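Local coordinates for protein 2-hydroxyisobutanoyl-CoA mutase large subunit (Aquincola tertiaricarbonis, PDB 4R3U) that isomerises 2-hydroxyisobutyryl-CoA and (S)-3-hydroxybutyryl-CoA, working as the substrate-binding large subunit together with a small cobalamin-binding subunit, at residues P132-Y137 with F177-S182. Residues are numbered along the deposited sequence; the frame is centred on the assembly and turned at random.
With 3KK (S-{(3R,5R,9R)-1-[(2R,3S,4R,5R)-5-(6-amino-9H-purin-9-yl)-4-hydroxy-3-(phosphonooxy)tetrahydrofuran-2-yl]-3,5,9-trihydroxy-8,8-dimethyl-3,5-dioxido-10,14-dioxo-2,4,6-trioxa-11,15-diaza-3lambda~5~,5lambda~5~-diphosphaheptadecan-17-yl} 2-hydroxy-2-methylpropanethioate), chain F.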
loop_
_atom_site.group_PDB
_atom_site.type_symbol
_atom_site.label_atom_id
_atom_site.label_comp_id
_atom_site.label_asym_id
_atom_site.label_seq_id
_atom_site.Cartn_x
_atom_site.Cartn_y
_atom_site.Cartn_z
ATOM N N PRO A 132 -17.170 14.182 -27.289
ATOM C CA PRO A 132 -17.158 14.769 -28.651
ATOM C C PRO A 132 -15.766 14.726 -29.306
ATOM O O PRO A 132 -15.625 14.217 -30.424
ATOM C CB PRO A 132 -17.661 16.202 -28.426
ATOM C CG PRO A 132 -18.530 16.091 -27.229
ATOM C CD PRO A 132 -17.857 15.080 -26.332
ATOM N N THR A 133 -14.732 15.168 -28.569
ATOM C CA THR A 133 -13.332 15.210 -28.994
ATOM C C THR A 133 -12.790 13.815 -29.325
ATOM O O THR A 133 -12.127 13.635 -30.348
ATOM C CB THR A 133 -12.505 15.977 -27.935
ATOM O OG1 THR A 133 -13.087 17.267 -27.759
ATOM C CG2 THR A 133 -11.031 16.117 -28.294
ATOM N N LEU A 134 -13.084 12.835 -28.452
ATOM C CA LEU A 134 -12.678 11.430 -28.605
ATOM C C LEU A 134 -13.314 10.796 -29.851
ATOM O O LEU A 134 -12.670 10.009 -30.557
ATOM C CB LEU A 134 -13.049 10.631 -27.350
ATOM C CG LEU A 134 -12.198 10.897 -26.077
ATOM C CD1 LEU A 134 -12.804 10.188 -24.858
ATOM C CD2 LEU A 134 -10.725 10.526 -26.279
ATOM N N MET A 135 -14.569 11.178 -30.121
ATOM C CA MET A 135 -15.402 10.684 -31.211
ATOM C C MET A 135 -15.281 11.485 -32.521
ATOM O O MET A 135 -15.903 11.119 -33.509
ATOM C CB MET A 135 -16.870 10.538 -30.730
ATOM C CG MET A 135 -17.050 9.577 -29.570
ATOM S SD MET A 135 -16.182 7.999 -29.749
ATOM C CE MET A 135 -17.272 7.033 -30.861
ATOM N N GLY A 136 -14.485 12.548 -32.507
ATOM C CA GLY A 136 -14.208 13.371 -33.681
ATOM C C GLY A 136 -15.178 14.491 -33.987
ATOM O O GLY A 136 -15.185 15.015 -35.104
ATOM N N TYR A 137 -15.988 14.878 -32.999
ATOM C CA TYR A 137 -16.998 15.918 -33.159
ATOM C C TYR A 137 -16.600 17.223 -32.529
ATOM O O TYR A 137 -15.920 17.255 -31.491
ATOM C CB TYR A 137 -18.342 15.491 -32.530
ATOM C CG TYR A 137 -18.975 14.255 -33.129
ATOM C CD1 TYR A 137 -19.546 14.285 -34.394
ATOM C CD2 TYR A 137 -19.081 13.076 -32.391
ATOM C CE1 TYR A 137 -20.159 13.156 -34.939
ATOM C CE2 TYR A 137 -19.664 11.935 -32.932
ATOM C CZ TYR A 137 -20.223 11.983 -34.200
ATOM O OH TYR A 137 -20.830 10.865 -34.726
ATOM N N PHE A 177 -1.416 12.894 -24.516
ATOM C CA PHE A 177 -2.798 13.101 -24.966
ATOM C C PHE A 177 -3.494 11.742 -25.097
ATOM O O PHE A 177 -3.054 10.888 -25.880
ATOM C CB PHE A 177 -2.830 13.833 -26.318
ATOM C CG PHE A 177 -2.450 15.297 -26.336
ATOM C CD1 PHE A 177 -2.677 16.111 -25.224
ATOM C CD2 PHE A 177 -1.913 15.877 -27.485
ATOM C CE1 PHE A 177 -2.365 17.471 -25.263
ATOM C CE2 PHE A 177 -1.606 17.243 -27.530
ATOM C CZ PHE A 177 -1.851 18.034 -26.431
ATOM N N THR A 178 -4.547 11.506 -24.290
ATOM C CA THR A 178 -5.319 10.254 -24.370
ATOM C C THR A 178 -6.353 10.435 -25.497
ATOM O O THR A 178 -7.553 10.596 -25.249
ATOM C CB THR A 178 -5.960 9.934 -23.056
ATOM O OG1 THR A 178 -4.950 9.943 -22.068
ATOM C CG2 THR A 178 -6.691 8.616 -23.071
ATOM N N ILE A 179 -5.849 10.445 -26.725
ATOM C CA ILE A 179 -6.628 10.695 -27.912
ATOM C C ILE A 179 -6.440 9.509 -28.874
ATOM O O ILE A 179 -5.360 8.934 -28.932
ATOM C CB ILE A 179 -6.271 12.106 -28.496
ATOM C CG1 ILE A 179 -7.303 12.597 -29.560
ATOM C CG2 ILE A 179 -4.818 12.183 -28.989
ATOM C CD1 ILE A 179 -8.565 13.213 -28.995
ATOM N N ASN A 180 -7.518 9.088 -29.533
ATOM C CA ASN A 180 -7.468 7.897 -30.366
ATOM C C ASN A 180 -7.856 8.047 -31.860
ATOM O O ASN A 180 -6.950 8.351 -32.638
ATOM C CB ASN A 180 -8.093 6.692 -29.646
ATOM C CG ASN A 180 -7.369 6.364 -28.368
ATOM O OD1 ASN A 180 -6.305 5.770 -28.388
ATOM N ND2 ASN A 180 -7.911 6.779 -27.222
ATOM N N PRO A 181 -9.127 7.868 -32.328
ATOM C CA PRO A 181 -9.382 8.019 -33.774
ATOM C C PRO A 181 -9.051 9.404 -34.354
ATOM O O PRO A 181 -8.786 9.521 -35.558
ATOM C CB PRO A 181 -10.866 7.652 -33.913
ATOM C CG PRO A 181 -11.445 7.813 -32.571
ATOM C CD PRO A 181 -10.364 7.493 -31.606
ATOM N N SER A 182 -9.069 10.445 -33.511
ATOM C CA SER A 182 -8.767 11.821 -33.921
ATOM C C SER A 182 -7.385 12.263 -33.377
ATOM O O SER A 182 -7.095 13.466 -33.299
ATOM C CB SER A 182 -9.870 12.768 -33.466
ATOM O OG SER A 182 -10.052 12.677 -32.063
HETATM C C4 3KK F . -9.103 6.538 -20.898
HETATM C C3 3KK F . -7.988 6.474 -19.859
HETATM C C2 3KK F . -8.193 5.274 -18.936
HETATM O O3 3KK F . -8.053 7.664 -19.092
HETATM C C1 3KK F . -6.596 6.381 -20.499
HETATM O O1 3KK F . -6.365 5.673 -21.482
HETATM S S1P 3KK F . -5.392 7.376 -19.684
HETATM C C2P 3KK F . -3.891 7.105 -20.669
HETATM C C3P 3KK F . -2.829 8.103 -20.283
HETATM N N4P 3KK F . -1.620 7.783 -21.029
HETATM C C5P 3KK F . -0.405 8.147 -20.608
HETATM O O5P 3KK F . -0.186 8.791 -19.577
HETATM C C6P 3KK F . 0.715 7.684 -21.545
HETATM C C7P 3KK F . 2.077 8.218 -21.127
HETATM N N8P 3KK F . 3.125 7.667 -21.994
HETATM C C9P 3KK F . 4.381 8.137 -21.949
HETATM O O9P 3KK F . 4.716 9.063 -21.209
HETATM C CAP 3KK F . 5.379 7.524 -22.975
HETATM O OAP 3KK F . 4.749 7.244 -24.243
HETATM C CBP 3KK F . 6.306 6.376 -22.447
HETATM C CDP 3KK F . 7.378 6.047 -23.497
HETATM C CEP 3KK F . 5.515 5.094 -22.167
HETATM C CCP 3KK F . 7.058 6.807 -21.170
HETATM O O6A 3KK F . 7.715 8.061 -21.424
HETATM P P2A 3KK F . 8.254 9.044 -20.307
HETATM O O4A 3KK F . 7.262 9.162 -19.228
HETATM O O5A 3KK F . 8.713 10.277 -20.990
HETATM O O3A 3KK F . 9.504 8.180 -19.734
HETATM P P1A 3KK F . 10.897 7.798 -20.515
HETATM O O1A 3KK F . 10.785 7.943 -21.991
HETATM O O2A 3KK F . 11.354 6.507 -19.973
HETATM O O5B 3KK F . 11.816 8.975 -19.864
HETATM C C5B 3KK F . 11.993 10.277 -20.464
HETATM C C4B 3KK F . 13.475 10.497 -20.821
HETATM O O4B 3KK F . 14.361 10.127 -19.721
HETATM C C3B 3KK F . 13.885 9.645 -22.018
HETATM O O3B 3KK F . 14.811 10.417 -22.820
HETATM P P3B 3KK F . 14.452 10.988 -24.288
HETATM O O8A 3KK F . 14.157 9.753 -25.048
HETATM O O7A 3KK F . 13.308 11.886 -24.025
HETATM O O9A 3KK F . 15.710 11.682 -24.658
HETATM C C2B 3KK F . 14.581 8.456 -21.382
HETATM O O2B 3KK F . 15.532 7.853 -22.267
HETATM C C1B 3KK F . 15.253 9.087 -20.178
HETATM N N9A 3KK F . 15.464 8.113 -19.066
HETATM C C8A 3KK F . 14.556 7.463 -18.340
HETATM N N7A 3KK F . 15.198 6.694 -17.464
HETATM C C5A 3KK F . 16.513 6.881 -17.625
HETATM C C4A 3KK F . 16.674 7.773 -18.623
HETATM N N3A 3KK F . 17.910 8.172 -19.023
HETATM C C2A 3KK F . 19.064 7.666 -18.384
HETATM N N1A 3KK F . 18.845 6.731 -17.335
HETATM C C6A 3KK F . 17.591 6.359 -17.001
HETATM N N6A 3KK F . 17.372 5.479 -16.023
HETATM O O HOH W 1 -9.963 10.632 -30.582
#
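Leu134 and Gly136, at the end of a short helix, face Ile179 and Ser182 on the loop that leaves strand 175-178, with CA atoms 6.1 Å apart for Leu134 and Ile179; Gly136, with positive phi (86°), ends the helix in a Schellman motif, with Tyr137 N bonded back to Pro132 O. The last helical turn presents two carbonyl oxygens, Thr133 O and Leu134 O, to the loop. Ser182 OG lies 2.9 Å from Thr133 O and could donate to it, although its one proton has another acceptor within range. A water donates to Leu134 O at 2.8 Å and accepts from Asn180 N, linking the helix end to the loop; Ser182 OG lies very close to it. Pro181 sets CG against Leu134 O, 3.2 Å away. Ile179, its CG1 anti to the backbone N (chi1 -166°), brings CD1 to 3.9 Å from Thr133 CG2, the two side chains crossing at about a right angle. Leu134 CD2 touches Thr178 O, and its side chain also borders the cobalamin. Thr178 turns to the substrate: CG2 lies 3.4 Å from the thioester carbon C1 of the bound acyl-CoA, while OG1 packs on C2P and hydrogen-bonds Asp128, a residue thought to matter for the stereospecificity of the reaction. An alanine at Thr178 would probably leave Asp128 without this hydroxyl partner and open a gap beside the thioester. Strand 175-178 runs between strands 125-128 and 206-208 of the parallel TIM-barrel sheet, and the contact joins the loop at its C-terminal end to helix 131-135, which follows the adjacent strand; helix 553-564 covers Thr133 and Ser182, and Leu26 of the small subunit packs on Pro132.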